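Local coordinates for fat acid-binding protein (Eubacterium ventriosum, PDB 3NYI) that binds stearic acid and is probably a fatty-acid-binding protein of the DegV family, at residues Leu67-Arg78 with Ser99-Val110; Met159-Thr167 with Leu216-Tyr227. All coordinates share one frame; numbering follows the deposited sequence.

In the fold
Interaction 1 pairs two helices, 70-81 and 99-113, beside the mixed sheet that contains strands 6-10 and 87-91; interaction 2 lays helix 213-231 against strand 163-167 in the other mixed sheet. Their centres are 33 Å apart, on opposite sides of the centre of the chain, and their nearest atoms are about 9 Å from each other. The stearic acid runs from the L67 end of interaction 1 to strand 163-167 of interaction 2. Its carboxylate, hydrogen-bonded to S97 and T65, lies near L67, whereas its tail packs on I164 and F166. One contact therefore borders the head of the lipid site and the other backs its far end.

Interaction 1 (Leu67-Arg78 with Ser99-Val110); sequences LPSVESYADVFR and SYNSAINAKSLV. With STE (stearic acid), chain C.
S99 OG is gripped by two groups: Y73 donates its phenol proton to it (OH to OG 2.6 Å), and it is also hydrogen-bonded to the carboxylate oxygen OD2 of D10. The serine oxygen lies at the edge of the Y73 ring, in its plane, while A103 CB sits over the centre of one face, 3.7 Å from the ring centroid. With CG anti to its carbonyl carbon (chi1 -83°), Y73 slots among S99, S102, A103 and A106. Exchanging Y73 for a phenylalanine would probably keep much of this ring packing but leave S99 OG without its phenol donor. A106 returns the interlock as a knob among V70, Y73, A74 and F77, its CB 3.4 Å from Y73 CB. Farther along, the F77 ring turns its edge to A103 O (CE2 to O 3.6 Å), and V110 CG2 lies 3.8 Å from F77 CB and 3.5 Å from A74 O. The axes of 70-78 and 99-110 approach to 7.9 Å at a crossing angle of -50°, a closeness that small A74, A103 and A106 permit. A buried polar bond at the L67 end thus gives way to knobs-into-holes packing, with the phenol fixed by both.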
loop_
_atom_site.group_PDB
_atom_site.type_symbol
_atom_site.label_atom_id
_atom_site.label_comp_id
_atom_site.label_asym_id
_atom_site.label_seq_id
_atom_site.Cartn_x
_atom_site.Cartn_y
_atom_site.Cartn_z
ATOM N N LEU A 67 -9.088 -10.988 3.234
ATOM C CA LEU A 67 -9.750 -9.695 3.093
ATOM C C LEU A 67 -10.606 -9.368 4.327
ATOM O O LEU A 67 -11.008 -10.281 5.052
ATOM C CB LEU A 67 -10.626 -9.725 1.832
ATOM C CG LEU A 67 -11.931 -10.531 1.935
ATOM C CD1 LEU A 67 -12.756 -10.353 0.666
ATOM C CD2 LEU A 67 -11.701 -12.019 2.219
ATOM N N PRO A 68 -10.910 -8.075 4.565
ATOM C CA PRO A 68 -11.763 -7.781 5.732
ATOM C C PRO A 68 -13.176 -8.249 5.454
ATOM O O PRO A 68 -13.589 -8.264 4.288
ATOM C CB PRO A 68 -11.760 -6.244 5.816
ATOM C CG PRO A 68 -10.614 -5.786 4.887
ATOM C CD PRO A 68 -10.555 -6.853 3.812
ATOM N N SER A 69 -13.909 -8.630 6.497
ATOM C CA SER A 69 -15.268 -9.105 6.313
ATOM C C SER A 69 -16.141 -7.912 5.955
ATOM O O SER A 69 -15.867 -6.798 6.384
ATOM C CB SER A 69 -15.794 -9.736 7.616
ATOM O OG SER A 69 -15.928 -8.738 8.618
ATOM N N VAL A 70 -17.205 -8.157 5.202
ATOM C CA VAL A 70 -18.236 -7.142 4.989
ATOM C C VAL A 70 -18.707 -6.492 6.315
ATOM O O VAL A 70 -18.894 -5.276 6.389
ATOM C CB VAL A 70 -19.454 -7.750 4.271
ATOM C CG1 VAL A 70 -20.609 -6.756 4.227
ATOM C CG2 VAL A 70 -19.079 -8.229 2.878
ATOM N N GLU A 71 -18.906 -7.294 7.357
ATOM C CA GLU A 71 -19.389 -6.756 8.637
ATOM C C GLU A 71 -18.413 -5.777 9.289
ATOM O O GLU A 71 -18.835 -4.806 9.929
ATOM C CB GLU A 71 -19.698 -7.883 9.632
ATOM C CG GLU A 71 -20.727 -8.882 9.155
ATOM C CD GLU A 71 -20.507 -10.263 9.754
ATOM O OE1 GLU A 71 -21.476 -10.854 10.283
ATOM O OE2 GLU A 71 -19.356 -10.754 9.704
ATOM N N SER A 72 -17.112 -6.030 9.134
ATOM C CA SER A 72 -16.072 -5.140 9.670
ATOM C C SER A 72 -16.132 -3.732 9.078
ATOM O O SER A 72 -16.066 -2.732 9.796
ATOM C CB SER A 72 -14.680 -5.721 9.422
ATOM O OG SER A 72 -14.468 -6.852 10.242
ATOM N N TYR A 73 -16.229 -3.660 7.761
ATOM C CA TYR A 73 -16.460 -2.383 7.096
ATOM C C TYR A 73 -17.791 -1.777 7.544
ATOM O O TYR A 73 -17.864 -0.601 7.873
ATOM C CB TYR A 73 -16.503 -2.579 5.591
ATOM C CG TYR A 73 -15.150 -2.621 4.903
ATOM C CD1 TYR A 73 -14.702 -3.775 4.269
ATOM C CD2 TYR A 73 -14.338 -1.493 4.860
ATOM C CE1 TYR A 73 -13.468 -3.812 3.615
ATOM C CE2 TYR A 73 -13.109 -1.519 4.213
ATOM C CZ TYR A 73 -12.683 -2.677 3.591
ATOM O OH TYR A 73 -11.461 -2.679 2.947
ATOM N N ALA A 74 -18.844 -2.592 7.542
ATOM C CA ALA A 74 -20.190 -2.095 7.809
ATOM C C ALA A 74 -20.300 -1.430 9.184
ATOM O O ALA A 74 -20.915 -0.379 9.316
ATOM C CB ALA A 74 -21.220 -3.224 7.686
ATOM N N ASP A 75 -19.720 -2.051 10.205
ATOM C CA ASP A 75 -19.745 -1.474 11.550
ATOM C C ASP A 75 -19.032 -0.111 11.613
ATOM O O ASP A 75 -19.480 0.807 12.301
ATOM C CB ASP A 75 -19.158 -2.451 12.573
ATOM C CG ASP A 75 -20.048 -3.687 12.797
ATOM O OD1 ASP A 75 -21.230 -3.700 12.381
ATOM O OD2 ASP A 75 -19.554 -4.658 13.402
ATOM N N VAL A 76 -17.928 0.033 10.888
ATOM C CA VAL A 76 -17.254 1.330 10.819
ATOM C C VAL A 76 -18.114 2.348 10.068
ATOM O O VAL A 76 -18.358 3.455 10.566
ATOM C CB VAL A 76 -15.858 1.199 10.174
ATOM C CG1 VAL A 76 -15.227 2.573 9.943
ATOM C CG2 VAL A 76 -14.969 0.328 11.048
ATOM N N PHE A 77 -18.591 1.979 8.878
ATOM C CA PHE A 77 -19.435 2.895 8.111
ATOM C C PHE A 77 -20.644 3.338 8.936
ATOM O O PHE A 77 -20.982 4.520 8.978
ATOM C CB PHE A 77 -19.926 2.262 6.803
ATOM C CG PHE A 77 -18.825 1.905 5.827
ATOM C CD1 PHE A 77 -17.524 2.345 6.013
ATOM C CD2 PHE A 77 -19.113 1.136 4.707
ATOM C CE1 PHE A 77 -16.524 2.008 5.109
ATOM C CE2 PHE A 77 -18.128 0.790 3.800
ATOM C CZ PHE A 77 -16.827 1.233 3.997
ATOM N N ARG A 78 -21.289 2.376 9.586
ATOM C CA ARG A 78 -22.503 2.641 10.348
ATOM C C ARG A 78 -22.281 3.643 11.478
ATOM O O ARG A 78 -23.061 4.581 11.649
ATOM C CB ARG A 78 -23.073 1.334 10.911
ATOM C CG ARG A 78 -24.588 1.288 10.939
ATOM C CD ARG A 78 -25.098 0.035 11.634
ATOM N NE ARG A 78 -24.513 -1.184 11.080
ATOM C CZ ARG A 78 -25.058 -1.903 10.102
ATOM N NH1 ARG A 78 -26.212 -1.529 9.555
ATOM N NH2 ARG A 78 -24.450 -3.003 9.674
ATOM N N SER A 99 -10.971 -6.982 -1.025
ATOM C CA SER A 99 -11.249 -5.955 -0.022
ATOM C C SER A 99 -12.239 -4.889 -0.511
ATOM O O SER A 99 -13.194 -4.547 0.183
ATOM C CB SER A 99 -9.933 -5.310 0.445
ATOM O OG SER A 99 -10.176 -4.303 1.407
ATOM N N TYR A 100 -11.994 -4.339 -1.701
ATOM C CA TYR A 100 -12.876 -3.340 -2.270
ATOM C C TYR A 100 -14.313 -3.836 -2.338
ATOM O O TYR A 100 -15.256 -3.118 -1.992
ATOM C CB TYR A 100 -12.383 -2.959 -3.682
ATOM C CG TYR A 100 -13.339 -2.109 -4.484
ATOM C CD1 TYR A 100 -13.391 -0.730 -4.309
ATOM C CD2 TYR A 100 -14.167 -2.682 -5.456
ATOM C CE1 TYR A 100 -14.259 0.052 -5.053
ATOM C CE2 TYR A 100 -15.039 -1.906 -6.209
ATOM C CZ TYR A 100 -15.081 -0.538 -5.999
ATOM O OH TYR A 100 -15.928 0.247 -6.748
ATOM N N ASN A 101 -14.500 -5.064 -2.797
ATOM C CA ASN A 101 -15.863 -5.547 -2.945
ATOM C C ASN A 101 -16.553 -5.864 -1.613
ATOM O O ASN A 101 -17.777 -5.814 -1.528
ATOM C CB ASN A 101 -15.945 -6.704 -3.938
ATOM C CG ASN A 101 -16.082 -6.202 -5.377
ATOM O OD1 ASN A 101 -17.096 -5.589 -5.749
ATOM N ND2 ASN A 101 -15.056 -6.410 -6.162
ATOM N N SER A 102 -15.771 -6.162 -0.581
ATOM C CA SER A 102 -16.355 -6.254 0.765
ATOM C C SER A 102 -16.880 -4.898 1.190
ATOM O O SER A 102 -17.965 -4.785 1.759
ATOM C CB SER A 102 -15.341 -6.755 1.796
ATOM O OG SER A 102 -14.947 -8.066 1.486
ATOM N N ALA A 103 -16.117 -3.845 0.888
ATOM C CA ALA A 103 -16.537 -2.509 1.288
ATOM C C ALA A 103 -17.774 -2.071 0.506
ATOM O O ALA A 103 -18.637 -1.376 1.033
ATOM C CB ALA A 103 -15.385 -1.488 1.103
ATOM N N ILE A 104 -17.851 -2.455 -0.765
ATOM C CA ILE A 104 -19.027 -2.135 -1.566
ATOM C C ILE A 104 -20.258 -2.819 -0.963
ATOM O O ILE A 104 -21.316 -2.201 -0.787
ATOM C CB ILE A 104 -18.871 -2.599 -3.030
ATOM C CG1 ILE A 104 -17.834 -1.733 -3.755
ATOM C CG2 ILE A 104 -20.205 -2.476 -3.755
ATOM C CD1 ILE A 104 -18.193 -0.271 -3.795
ATOM N N ASN A 105 -20.126 -4.100 -0.658
ATOM C CA ASN A 105 -21.236 -4.804 -0.005
ATOM C C ASN A 105 -21.599 -4.179 1.339
ATOM O O ASN A 105 -22.769 -4.125 1.707
ATOM C CB ASN A 105 -20.962 -6.299 0.132
ATOM C CG ASN A 105 -21.268 -7.061 -1.153
ATOM O OD1 ASN A 105 -21.044 -6.553 -2.255
ATOM N ND2 ASN A 105 -21.795 -8.273 -1.018
ATOM N N ALA A 106 -20.599 -3.679 2.058
ATOM C CA ALA A 106 -20.847 -3.082 3.370
ATOM C C ALA A 106 -21.573 -1.745 3.245
ATOM O O ALA A 106 -22.467 -1.431 4.043
ATOM C CB ALA A 106 -19.546 -2.916 4.134
ATOM N N LYS A 107 -21.187 -0.946 2.249
ATOM C CA LYS A 107 -21.910 0.289 1.961
ATOM C C LYS A 107 -23.398 -0.003 1.720
ATOM O O LYS A 107 -24.279 0.680 2.261
ATOM C CB LYS A 107 -21.292 1.013 0.751
ATOM C CG LYS A 107 -22.188 2.087 0.170
ATOM C CD LYS A 107 -21.504 2.800 -0.975
ATOM C CE LYS A 107 -22.426 3.804 -1.638
ATOM N NZ LYS A 107 -21.684 4.611 -2.654
ATOM N N SER A 108 -23.676 -1.028 0.920
ATOM C CA SER A 108 -25.062 -1.397 0.627
ATOM C C SER A 108 -25.814 -1.815 1.885
ATOM O O SER A 108 -26.950 -1.401 2.101
ATOM C CB SER A 108 -25.125 -2.510 -0.419
ATOM O OG SER A 108 -24.727 -2.020 -1.682
ATOM N N LEU A 109 -25.175 -2.634 2.714
ATOM C CA LEU A 109 -25.748 -3.032 3.999
ATOM C C LEU A 109 -26.175 -1.820 4.834
ATOM O O LEU A 109 -27.285 -1.778 5.372
ATOM C CB LEU A 109 -24.726 -3.841 4.794
ATOM C CG LEU A 109 -25.082 -5.245 5.257
ATOM C CD1 LEU A 109 -24.971 -6.210 4.095
ATOM C CD2 LEU A 109 -24.151 -5.653 6.384
ATOM N N VAL A 110 -25.290 -0.830 4.950
ATOM C CA VAL A 110 -25.541 0.308 5.831
ATOM C C VAL A 110 -26.660 1.177 5.282
ATOM O O VAL A 110 -27.462 1.727 6.037
ATOM C CB VAL A 110 -24.252 1.152 6.058
ATOM C CG1 VAL A 110 -24.557 2.437 6.835
ATOM C CG2 VAL A 110 -23.210 0.320 6.786
HETATM C C1 STE C . -6.271 -10.635 0.700
HETATM O O1 STE C . -7.313 -10.317 0.215
HETATM O O2 STE C . -6.120 -11.759 1.080
HETATM C C2 STE C . -5.066 -9.670 0.621
HETATM C C3 STE C . -4.135 -10.055 -0.556
HETATM C C4 STE C . -2.876 -9.152 -0.555
HETATM C C5 STE C . -2.053 -9.340 -1.849
HETATM C C6 STE C . -0.777 -8.469 -1.792
HETATM C C7 STE C . 0.123 -8.712 -3.031
HETATM C C8 STE C . 1.296 -7.699 -2.989
HETATM C C9 STE C . 2.252 -7.900 -4.186
HETATM C C10 STE C . 3.449 -6.922 -4.039
HETATM C C11 STE C . 2.986 -5.521 -4.442
HETATM C C12 STE C . 3.315 -4.397 -3.431
HETATM C C13 STE C . 4.510 -4.681 -2.507
HETATM C C14 STE C . 5.383 -3.397 -2.506
HETATM C C15 STE C . 6.383 -3.402 -1.326
HETATM C C16 STE C . 7.455 -2.315 -1.585
HETATM C C17 STE C . 6.964 -0.957 -1.038
HETATM C C18 STE C . 8.080 0.108 -1.125
#

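Interaction 2 (Met159-Thr167 with Leu216-Tyr227); sequences MASARIFFT and LKNSVLQVAKKY. With STE (stearic acid), chain C.
Y227 and S161 form the one hydrogen bond across the contact, between helix 213-231 and the C-terminal end of helix 148-161, just ahead of strand 163-167: the phenol OH donates to S161 O over 2.7 Å. R163 joins the same corner through NH1, which donates to A160 O (2.8 Å) and to A162 O (2.9 Å); both acceptors lie in the guanidinium plane, so the group is held against rotation. Two CH-pi contacts follow. R163 CG stands over the Y227 ring, 3.6 Å from its centroid; the bend at chi2 (-67°) folds the arginine back across the phenol, guanidinium and ring planes being 38° apart. A224 CA lies over the centre of one F165 face, 3.7 Å from the centroid. The F165 and Y227 rings meet obliquely, centroids 5.8 Å apart. Aliphatic packing completes the seam: V223 CG1 touches F165 CD1 at 3.5 Å, V220 lies against F165 CB and the backbone of F166, and L216 crosses T167, whose hydroxyl is hydrogen-bonded to P195 O. Segments 163-167 and 216-227 run nearly antiparallel (162°), a helix packed on one face of a mixed sheet in an alpha/beta domain; on the strand's other side I164 and F166 line part of the fatty-acid site, with C14 of the stearic acid over the F166 ring centre.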
loop_
_atom_site.group_PDB
_atom_site.type_symbol
_atom_site.label_atom_id
_atom_site.label_comp_id
_atom_site.label_asym_id
_atom_site.label_seq_id
_atom_site.Cartn_x
_atom_site.Cartn_y
_atom_site.Cartn_z
HETATM N N MSE A 159 -4.047 8.607 -9.243
HETATM C CA MSE A 159 -3.853 7.163 -9.261
HETATM C C MSE A 159 -2.989 6.696 -10.432
HETATM O O MSE A 159 -2.127 5.825 -10.275
HETATM C CB MSE A 159 -5.203 6.448 -9.277
HETATM C CG MSE A 159 -6.009 6.666 -8.007
HETATM SE SE MSE A 159 -7.624 5.530 -8.039
HETATM C CE MSE A 159 -8.502 6.258 -9.624
ATOM N N ALA A 160 -3.219 7.279 -11.606
ATOM C CA ALA A 160 -2.430 6.934 -12.793
ATOM C C ALA A 160 -0.936 7.275 -12.638
ATOM O O ALA A 160 -0.071 6.624 -13.236
ATOM C CB ALA A 160 -3.007 7.618 -14.029
ATOM N N SER A 161 -0.637 8.288 -11.826
ATOM C CA SER A 161 0.734 8.774 -11.682
ATOM C C SER A 161 1.507 7.970 -10.653
ATOM O O SER A 161 2.740 7.997 -10.646
ATOM C CB SER A 161 0.754 10.251 -11.269
ATOM O OG SER A 161 0.494 10.384 -9.870
ATOM N N ALA A 162 0.798 7.252 -9.774
ATOM C CA ALA A 162 1.462 6.537 -8.699
ATOM C C ALA A 162 2.334 5.396 -9.207
ATOM O O ALA A 162 1.952 4.677 -10.140
ATOM C CB ALA A 162 0.401 5.984 -7.658
ATOM N N ARG A 163 3.495 5.204 -8.583
ATOM C CA ARG A 163 4.351 4.052 -8.898
ATOM C C ARG A 163 4.992 3.510 -7.632
ATOM O O ARG A 163 5.379 4.283 -6.757
ATOM C CB ARG A 163 5.511 4.443 -9.821
ATOM C CG ARG A 163 5.146 4.910 -11.225
ATOM C CD ARG A 163 4.549 3.759 -12.039
ATOM N NE ARG A 163 4.348 4.172 -13.427
ATOM C CZ ARG A 163 3.291 4.835 -13.862
ATOM N NH1 ARG A 163 2.314 5.156 -13.017
ATOM N NH2 ARG A 163 3.208 5.176 -15.144
ATOM N N ILE A 164 5.164 2.192 -7.557
ATOM C CA ILE A 164 6.098 1.636 -6.592
ATOM C C ILE A 164 7.231 1.000 -7.362
ATOM O O ILE A 164 6.996 0.275 -8.329
ATOM C CB ILE A 164 5.483 0.518 -5.686
ATOM C CG1 ILE A 164 4.169 0.963 -5.057
ATOM C CG2 ILE A 164 6.498 0.139 -4.596
ATOM C CD1 ILE A 164 3.507 -0.125 -4.158
ATOM N N PHE A 165 8.455 1.252 -6.920
ATOM C CA PHE A 165 9.632 0.609 -7.479
ATOM C C PHE A 165 10.300 -0.151 -6.349
ATOM O O PHE A 165 10.660 0.439 -5.338
ATOM C CB PHE A 165 10.592 1.678 -8.022
ATOM C CG PHE A 165 9.980 2.553 -9.070
ATOM C CD1 PHE A 165 9.813 2.079 -10.362
ATOM C CD2 PHE A 165 9.540 3.840 -8.763
ATOM C CE1 PHE A 165 9.226 2.880 -11.352
ATOM C CE2 PHE A 165 8.958 4.642 -9.740
ATOM C CZ PHE A 165 8.801 4.155 -11.039
ATOM N N PHE A 166 10.453 -1.458 -6.493
ATOM C CA PHE A 166 10.918 -2.237 -5.348
ATOM C C PHE A 166 11.550 -3.551 -5.716
ATOM O O PHE A 166 11.500 -3.979 -6.878
ATOM C CB PHE A 166 9.789 -2.453 -4.329
ATOM C CG PHE A 166 8.667 -3.353 -4.802
ATOM C CD1 PHE A 166 8.516 -4.631 -4.258
ATOM C CD2 PHE A 166 7.736 -2.912 -5.741
ATOM C CE1 PHE A 166 7.471 -5.474 -4.653
ATOM C CE2 PHE A 166 6.680 -3.750 -6.145
ATOM C CZ PHE A 166 6.544 -5.031 -5.586
ATOM N N THR A 167 12.155 -4.184 -4.714
ATOM C CA THR A 167 12.676 -5.525 -4.887
ATOM C C THR A 167 12.299 -6.379 -3.675
ATOM O O THR A 167 11.811 -5.859 -2.673
ATOM C CB THR A 167 14.202 -5.505 -5.129
ATOM O OG1 THR A 167 14.633 -6.792 -5.589
ATOM C CG2 THR A 167 14.963 -5.111 -3.858
ATOM N N LEU A 216 20.567 -4.839 -6.721
ATOM C CA LEU A 216 19.132 -4.766 -6.971
ATOM C C LEU A 216 18.564 -3.443 -6.479
ATOM O O LEU A 216 17.734 -2.845 -7.150
ATOM C CB LEU A 216 18.392 -5.938 -6.312
ATOM C CG LEU A 216 18.483 -7.269 -7.060
ATOM C CD1 LEU A 216 18.348 -8.453 -6.092
ATOM C CD2 LEU A 216 17.433 -7.343 -8.165
ATOM N N LYS A 217 19.008 -2.984 -5.308
ATOM C CA LYS A 217 18.522 -1.711 -4.785
ATOM C C LYS A 217 18.988 -0.565 -5.681
ATOM O O LYS A 217 18.267 0.413 -5.877
ATOM C CB LYS A 217 18.961 -1.487 -3.334
ATOM C CG LYS A 217 18.315 -2.453 -2.345
ATOM C CD LYS A 217 18.725 -2.176 -0.903
ATOM C CE LYS A 217 20.207 -2.454 -0.656
ATOM N NZ LYS A 217 20.535 -2.366 0.793
ATOM N N ASN A 218 20.183 -0.684 -6.239
ATOM C CA ASN A 218 20.637 0.334 -7.182
ATOM C C ASN A 218 19.794 0.337 -8.455
ATOM O O ASN A 218 19.523 1.389 -9.020
ATOM C CB ASN A 218 22.123 0.171 -7.498
ATOM C CG ASN A 218 23.008 0.605 -6.345
ATOM O OD1 ASN A 218 22.633 1.469 -5.551
ATOM N ND2 ASN A 218 24.181 0.003 -6.241
ATOM N N SER A 219 19.365 -0.840 -8.896
ATOM C CA SER A 219 18.522 -0.925 -10.085
ATOM C C SER A 219 17.141 -0.348 -9.823
ATOM O O SER A 219 16.582 0.317 -10.697
ATOM C CB SER A 219 18.387 -2.365 -10.574
ATOM O OG SER A 219 19.646 -2.875 -10.958
ATOM N N VAL A 220 16.585 -0.628 -8.639
ATOM C CA VAL A 220 15.333 0.007 -8.228
ATOM C C VAL A 220 15.430 1.524 -8.396
ATOM O O VAL A 220 14.538 2.144 -8.974
ATOM C CB VAL A 220 14.939 -0.340 -6.772
ATOM C CG1 VAL A 220 13.837 0.597 -6.268
ATOM C CG2 VAL A 220 14.469 -1.791 -6.677
ATOM N N LEU A 221 16.514 2.113 -7.891
ATOM C CA LEU A 221 16.712 3.562 -7.963
ATOM C C LEU A 221 16.832 4.053 -9.404
ATOM O O LEU A 221 16.315 5.115 -9.754
ATOM C CB LEU A 221 17.949 3.995 -7.173
ATOM C CG LEU A 221 17.842 3.985 -5.646
ATOM C CD1 LEU A 221 19.203 4.221 -5.015
ATOM C CD2 LEU A 221 16.847 5.029 -5.173
ATOM N N GLN A 222 17.503 3.283 -10.246
ATOM C CA GLN A 222 17.662 3.709 -11.632
ATOM C C GLN A 222 16.332 3.675 -12.382
ATOM O O GLN A 222 16.041 4.564 -13.181
ATOM C CB GLN A 222 18.746 2.897 -12.347
ATOM C CG GLN A 222 20.140 3.290 -11.911
ATOM C CD GLN A 222 20.365 4.800 -11.980
ATOM O OE1 GLN A 222 20.205 5.422 -13.036
ATOM N NE2 GLN A 222 20.729 5.393 -10.849
ATOM N N VAL A 223 15.509 2.664 -12.110
ATOM C CA VAL A 223 14.193 2.611 -12.726
ATOM C C VAL A 223 13.303 3.775 -12.249
ATOM O O VAL A 223 12.551 4.373 -13.033
ATOM C CB VAL A 223 13.482 1.266 -12.433
ATOM C CG1 VAL A 223 12.062 1.333 -12.915
ATOM C CG2 VAL A 223 14.216 0.127 -13.122
ATOM N N ALA A 224 13.377 4.103 -10.965
ATOM C CA ALA A 224 12.564 5.208 -10.459
ATOM C C ALA A 224 13.055 6.519 -11.081
ATOM O O ALA A 224 12.258 7.381 -11.432
ATOM C CB ALA A 224 12.647 5.295 -8.963
ATOM N N LYS A 225 14.369 6.654 -11.194
ATOM C CA LYS A 225 14.969 7.904 -11.671
ATOM C C LYS A 225 14.517 8.220 -13.095
ATOM O O LYS A 225 14.173 9.363 -13.408
ATOM C CB LYS A 225 16.482 7.856 -11.588
ATOM C CG LYS A 225 17.148 9.163 -12.091
ATOM C CD LYS A 225 18.666 9.129 -11.943
ATOM C CE LYS A 225 19.325 10.299 -12.703
ATOM N NZ LYS A 225 18.609 11.587 -12.455
ATOM N N LYS A 226 14.499 7.192 -13.936
ATOM C CA LYS A 226 14.006 7.308 -15.299
ATOM C C LYS A 226 12.556 7.798 -15.344
ATOM O O LYS A 226 12.209 8.683 -16.116
ATOM C CB LYS A 226 14.144 5.960 -16.015
ATOM C CG LYS A 226 13.552 5.929 -17.413
ATOM C CD LYS A 226 13.667 4.532 -18.032
ATOM C CE LYS A 226 13.162 4.522 -19.472
ATOM N NZ LYS A 226 13.956 5.453 -20.321
ATOM N N TYR A 227 11.695 7.217 -14.516
ATOM C CA TYR A 227 10.311 7.638 -14.476
ATOM C C TYR A 227 10.162 9.081 -13.977
ATOM O O TYR A 227 9.403 9.879 -14.545
ATOM C CB TYR A 227 9.510 6.689 -13.562
ATOM C CG TYR A 227 8.077 7.104 -13.391
ATOM C CD1 TYR A 227 7.146 6.860 -14.395
ATOM C CD2 TYR A 227 7.645 7.737 -12.224
ATOM C CE1 TYR A 227 5.817 7.238 -14.254
ATOM C CE2 TYR A 227 6.296 8.112 -12.062
ATOM C CZ TYR A 227 5.396 7.861 -13.086
ATOM O OH TYR A 227 4.063 8.213 -12.956
HETATM C C1 STE C . -6.271 -10.635 0.700
HETATM O O1 STE C . -7.313 -10.317 0.215
HETATM O O2 STE C . -6.120 -11.759 1.080
HETATM C C2 STE C . -5.066 -9.670 0.621
HETATM C C3 STE C . -4.135 -10.055 -0.556
HETATM C C4 STE C . -2.876 -9.152 -0.555
HETATM C C5 STE C . -2.053 -9.340 -1.849
HETATM C C6 STE C . -0.777 -8.469 -1.792
HETATM C C7 STE C . 0.123 -8.712 -3.031
HETATM C C8 STE C . 1.296 -7.699 -2.989
HETATM C C9 STE C . 2.252 -7.900 -4.186
HETATM C C10 STE C . 3.449 -6.922 -4.039
HETATM C C11 STE C . 2.986 -5.521 -4.442
HETATM C C12 STE C . 3.315 -4.397 -3.431
HETATM C C13 STE C . 4.510 -4.681 -2.507
HETATM C C14 STE C . 5.383 -3.397 -2.506
HETATM C C15 STE C . 6.383 -3.402 -1.326
HETATM C C16 STE C . 7.455 -2.315 -1.585
HETATM C C17 STE C . 6.964 -0.957 -1.038
HETATM C C18 STE C . 8.080 0.108 -1.125
#